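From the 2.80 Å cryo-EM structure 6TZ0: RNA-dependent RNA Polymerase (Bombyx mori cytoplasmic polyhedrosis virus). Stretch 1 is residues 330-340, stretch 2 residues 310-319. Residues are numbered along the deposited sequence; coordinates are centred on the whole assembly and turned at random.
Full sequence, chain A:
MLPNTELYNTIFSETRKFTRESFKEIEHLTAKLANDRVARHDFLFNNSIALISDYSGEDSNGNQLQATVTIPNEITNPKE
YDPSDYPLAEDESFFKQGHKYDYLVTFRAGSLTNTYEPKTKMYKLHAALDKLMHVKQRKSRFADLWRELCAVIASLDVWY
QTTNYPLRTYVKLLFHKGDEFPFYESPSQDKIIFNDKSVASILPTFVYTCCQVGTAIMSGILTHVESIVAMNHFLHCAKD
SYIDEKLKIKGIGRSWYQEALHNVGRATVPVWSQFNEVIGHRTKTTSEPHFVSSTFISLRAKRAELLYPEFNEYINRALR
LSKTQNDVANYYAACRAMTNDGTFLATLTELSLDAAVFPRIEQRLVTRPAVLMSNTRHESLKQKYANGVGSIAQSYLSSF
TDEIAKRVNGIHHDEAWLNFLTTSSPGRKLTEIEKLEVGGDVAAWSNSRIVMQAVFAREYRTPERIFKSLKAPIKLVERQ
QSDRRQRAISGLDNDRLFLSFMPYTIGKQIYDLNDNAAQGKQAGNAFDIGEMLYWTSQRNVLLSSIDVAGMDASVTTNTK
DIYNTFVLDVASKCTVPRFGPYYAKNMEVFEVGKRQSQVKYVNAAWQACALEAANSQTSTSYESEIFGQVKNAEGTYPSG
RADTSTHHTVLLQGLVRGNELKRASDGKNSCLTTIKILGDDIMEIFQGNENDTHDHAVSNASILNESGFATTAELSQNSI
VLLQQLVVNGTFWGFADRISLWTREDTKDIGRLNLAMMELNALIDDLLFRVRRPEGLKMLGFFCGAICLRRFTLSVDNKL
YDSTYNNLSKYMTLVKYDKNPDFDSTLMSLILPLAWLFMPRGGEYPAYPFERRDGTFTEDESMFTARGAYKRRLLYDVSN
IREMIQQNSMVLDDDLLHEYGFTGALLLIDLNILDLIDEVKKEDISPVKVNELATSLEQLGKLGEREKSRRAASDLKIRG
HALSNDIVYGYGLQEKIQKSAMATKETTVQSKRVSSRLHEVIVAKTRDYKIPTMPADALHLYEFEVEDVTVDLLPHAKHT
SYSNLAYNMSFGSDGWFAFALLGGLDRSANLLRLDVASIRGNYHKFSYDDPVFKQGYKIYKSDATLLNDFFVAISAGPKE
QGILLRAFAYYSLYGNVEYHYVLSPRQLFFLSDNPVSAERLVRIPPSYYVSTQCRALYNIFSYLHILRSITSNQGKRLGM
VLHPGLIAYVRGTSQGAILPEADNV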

# COMPACT_ATOMS: atom_id res chain seq x y z
N ASN A 330 24.71 18.31 -16.53
CA ASN A 330 25.09 17.27 -17.48
C ASN A 330 25.96 16.20 -16.82
O ASN A 330 25.72 15.00 -17.02
CB ASN A 330 25.81 17.88 -18.67
CG ASN A 330 24.91 18.77 -19.50
OD1 ASN A 330 23.74 18.46 -19.71
ND2 ASN A 330 25.46 19.88 -19.98
N TYR A 331 26.95 16.62 -16.02
CA TYR A 331 27.75 15.62 -15.31
C TYR A 331 26.94 14.87 -14.26
O TYR A 331 27.21 13.69 -14.00
CB TYR A 331 28.97 16.24 -14.64
CG TYR A 331 30.03 16.76 -15.55
CD1 TYR A 331 30.69 15.92 -16.43
CD2 TYR A 331 30.49 18.07 -15.44
CE1 TYR A 331 31.70 16.38 -17.24
CE2 TYR A 331 31.51 18.54 -16.24
CZ TYR A 331 32.11 17.68 -17.14
OH TYR A 331 33.12 18.14 -17.95
N TYR A 332 25.93 15.52 -13.67
CA TYR A 332 25.10 14.83 -12.69
C TYR A 332 24.23 13.77 -13.35
O TYR A 332 24.08 12.68 -12.81
CB TYR A 332 24.23 15.83 -11.94
CG TYR A 332 23.41 15.19 -10.85
CD1 TYR A 332 24.00 14.77 -9.67
CD2 TYR A 332 22.05 15.00 -11.00
CE1 TYR A 332 23.26 14.18 -8.68
CE2 TYR A 332 21.30 14.41 -10.01
CZ TYR A 332 21.91 14.01 -8.85
OH TYR A 332 21.16 13.42 -7.87
N ALA A 333 23.66 14.08 -14.52
CA ALA A 333 22.91 13.06 -15.26
C ALA A 333 23.81 11.92 -15.71
O ALA A 333 23.38 10.76 -15.71
CB ALA A 333 22.20 13.69 -16.46
N ALA A 334 25.06 12.23 -16.06
CA ALA A 334 26.02 11.18 -16.40
C ALA A 334 26.30 10.27 -15.20
O ALA A 334 26.33 9.05 -15.35
CB ALA A 334 27.31 11.79 -16.93
N CYS A 335 26.48 10.84 -14.01
CA CYS A 335 26.71 10.00 -12.84
C CYS A 335 25.46 9.24 -12.40
O CYS A 335 25.57 8.17 -11.80
CB CYS A 335 27.25 10.84 -11.69
SG CYS A 335 28.92 11.42 -11.97
N ARG A 336 24.26 9.77 -12.70
CA ARG A 336 23.04 9.00 -12.50
C ARG A 336 23.01 7.79 -13.42
O ARG A 336 22.57 6.71 -13.02
CB ARG A 336 21.79 9.86 -12.73
CG ARG A 336 21.58 10.97 -11.73
CD ARG A 336 21.42 10.38 -10.37
NE ARG A 336 20.17 9.64 -10.23
CZ ARG A 336 19.12 10.09 -9.56
NH1 ARG A 336 19.19 11.24 -8.93
NH2 ARG A 336 18.02 9.36 -9.48
N ALA A 337 23.48 7.95 -14.66
CA ALA A 337 23.58 6.81 -15.56
C ALA A 337 24.70 5.86 -15.14
O ALA A 337 24.65 4.67 -15.46
CB ALA A 337 23.80 7.29 -16.99
N MET A 338 25.73 6.37 -14.46
CA MET A 338 26.85 5.53 -14.07
C MET A 338 26.61 4.75 -12.80
O MET A 338 27.22 3.70 -12.60
CB MET A 338 28.12 6.37 -13.91
CG MET A 338 28.69 6.86 -15.21
SD MET A 338 30.11 7.93 -15.03
CE MET A 338 30.35 8.40 -16.73
N THR A 339 25.74 5.23 -11.91
CA THR A 339 25.50 4.51 -10.66
C THR A 339 24.21 3.70 -10.65
O THR A 339 24.15 2.66 -9.99
CB THR A 339 25.49 5.48 -9.48
OG1 THR A 339 24.58 6.55 -9.74
CG2 THR A 339 26.87 6.05 -9.22
N ASN A 340 23.17 4.14 -11.35
CA ASN A 340 21.94 3.38 -11.43
C ASN A 340 21.98 2.45 -12.64
O ASN A 340 22.55 2.77 -13.68
CB ASN A 340 20.72 4.30 -11.51
CG ASN A 340 19.40 3.56 -11.30
OD1 ASN A 340 19.37 2.35 -11.07
ND2 ASN A 340 18.30 4.29 -11.37
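Stretch 2 310-319: EFNEYINRAL

Stretch 2 packs against stretch 1 as one antiparallel helix on another, through aromatic, sulfur and aliphatic side chains, with no hydrogen bond between them. Residues 310-319 are helical throughout and belong to a helix that extends beyond both ends of the stretch. Its axis comes within 10.6 Å of the axis of helix 330-339, at a signed crossing angle of -165°. The direction sets the register: Ala-318 lies by Tyr-331, Ile-315 by Cys-335 and Phe-311 by Met-338. The backbones are closest at the first pair, where the CA atoms of Ala-318 and Tyr-331 are 6.2 Å apart. The small Ala-318 side chain fits there, its CB over one face of the Tyr-331 ring and 3.6 Å from Tyr-331 CG.

Tyr-314, chi1 t, is the central knob. It sits among Tyr-331, Ala-334, Cys-335 and Met-338. Its OH is 3.4 Å from Ala-334 CB, and Met-338 CE covers one ring face, 3.7 Å from Tyr-314 CE2. Cys-335 SG lies at the ring edge, 3.9 Å from Tyr-314 CE2.

Phe-311, also t, packs near the C-terminal end of helix 330-339. Its CE1 is 3.6 Å from Met-338 SD, which lies at the ring edge. Phe-311 CZ is 3.6 Å from Thr-339 CG2. Ile-315 adds a looser contact, CG1 to Cys-335 SG at 4.2 Å.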

# COMPACT_ATOMS: atom_id res chain seq x y z
N GLU A 310 38.64 5.22 -11.08
CA GLU A 310 38.30 5.79 -12.38
C GLU A 310 37.04 6.63 -12.28
O GLU A 310 36.97 7.74 -12.83
CB GLU A 310 38.13 4.68 -13.41
CG GLU A 310 37.87 5.17 -14.82
CD GLU A 310 37.66 4.03 -15.80
OE1 GLU A 310 37.63 2.87 -15.36
OE2 GLU A 310 37.52 4.30 -17.01
N PHE A 311 36.04 6.13 -11.56
CA PHE A 311 34.81 6.89 -11.35
C PHE A 311 35.05 8.07 -10.41
O PHE A 311 34.47 9.15 -10.60
CB PHE A 311 33.74 5.94 -10.81
CG PHE A 311 32.42 6.58 -10.58
CD1 PHE A 311 31.68 7.09 -11.64
CD2 PHE A 311 31.87 6.63 -9.31
CE1 PHE A 311 30.46 7.67 -11.43
CE2 PHE A 311 30.64 7.20 -9.10
CZ PHE A 311 29.94 7.73 -10.16
N ASN A 312 35.93 7.90 -9.42
CA ASN A 312 36.32 9.00 -8.55
C ASN A 312 37.06 10.08 -9.34
O ASN A 312 36.89 11.28 -9.10
CB ASN A 312 37.18 8.48 -7.41
CG ASN A 312 37.35 9.49 -6.30
OD1 ASN A 312 36.72 10.54 -6.29
ND2 ASN A 312 38.22 9.17 -5.35
N GLU A 313 37.89 9.67 -10.30
CA GLU A 313 38.62 10.63 -11.11
C GLU A 313 37.68 11.35 -12.06
O GLU A 313 37.87 12.54 -12.35
CB GLU A 313 39.74 9.92 -11.85
CG GLU A 313 40.71 10.83 -12.59
CD GLU A 313 41.90 10.07 -13.16
OE1 GLU A 313 41.94 8.83 -13.02
OE2 GLU A 313 42.80 10.72 -13.75
N TYR A 314 36.63 10.66 -12.53
CA TYR A 314 35.59 11.32 -13.32
C TYR A 314 34.83 12.35 -12.49
O TYR A 314 34.48 13.43 -12.99
CB TYR A 314 34.63 10.29 -13.90
CG TYR A 314 33.54 10.89 -14.76
CD1 TYR A 314 33.82 11.33 -16.04
CD2 TYR A 314 32.25 11.02 -14.29
CE1 TYR A 314 32.84 11.88 -16.84
CE2 TYR A 314 31.26 11.57 -15.07
CZ TYR A 314 31.56 11.99 -16.34
OH TYR A 314 30.58 12.54 -17.13
N ILE A 315 34.56 12.04 -11.22
CA ILE A 315 33.87 12.99 -10.35
C ILE A 315 34.74 14.21 -10.07
O ILE A 315 34.25 15.34 -10.07
CB ILE A 315 33.39 12.29 -9.07
CG1 ILE A 315 32.27 11.31 -9.39
CG2 ILE A 315 32.92 13.27 -8.01
CD1 ILE A 315 31.91 10.43 -8.25
N ASN A 316 36.05 14.01 -9.86
CA ASN A 316 36.92 15.17 -9.64
C ASN A 316 37.07 16.01 -10.90
O ASN A 316 37.17 17.24 -10.84
CB ASN A 316 38.29 14.71 -9.13
CG ASN A 316 38.21 14.10 -7.76
OD1 ASN A 316 37.42 14.52 -6.93
ND2 ASN A 316 39.06 13.11 -7.51
N ARG A 317 37.05 15.35 -12.07
CA ARG A 317 36.98 16.04 -13.35
C ARG A 317 35.72 16.89 -13.47
O ARG A 317 35.76 18.02 -13.97
CB ARG A 317 37.02 15.00 -14.47
CG ARG A 317 37.03 15.56 -15.86
CD ARG A 317 37.11 14.43 -16.87
NE ARG A 317 37.10 14.94 -18.23
CZ ARG A 317 38.18 15.33 -18.88
NH1 ARG A 317 38.08 15.80 -20.11
NH2 ARG A 317 39.37 15.27 -18.30
N ALA A 318 34.58 16.36 -13.01
CA ALA A 318 33.33 17.12 -13.03
C ALA A 318 33.35 18.27 -12.03
O ALA A 318 32.74 19.31 -12.26
CB ALA A 318 32.15 16.20 -12.75
N LEU A 319 34.03 18.08 -10.90
CA LEU A 319 34.22 19.15 -9.92
C LEU A 319 35.05 20.29 -10.50
O LEU A 319 34.80 21.46 -10.20
CB LEU A 319 34.89 18.61 -8.66
CG LEU A 319 34.11 18.22 -7.41
CD1 LEU A 319 33.53 19.47 -6.81
CD2 LEU A 319 33.01 17.22 -7.69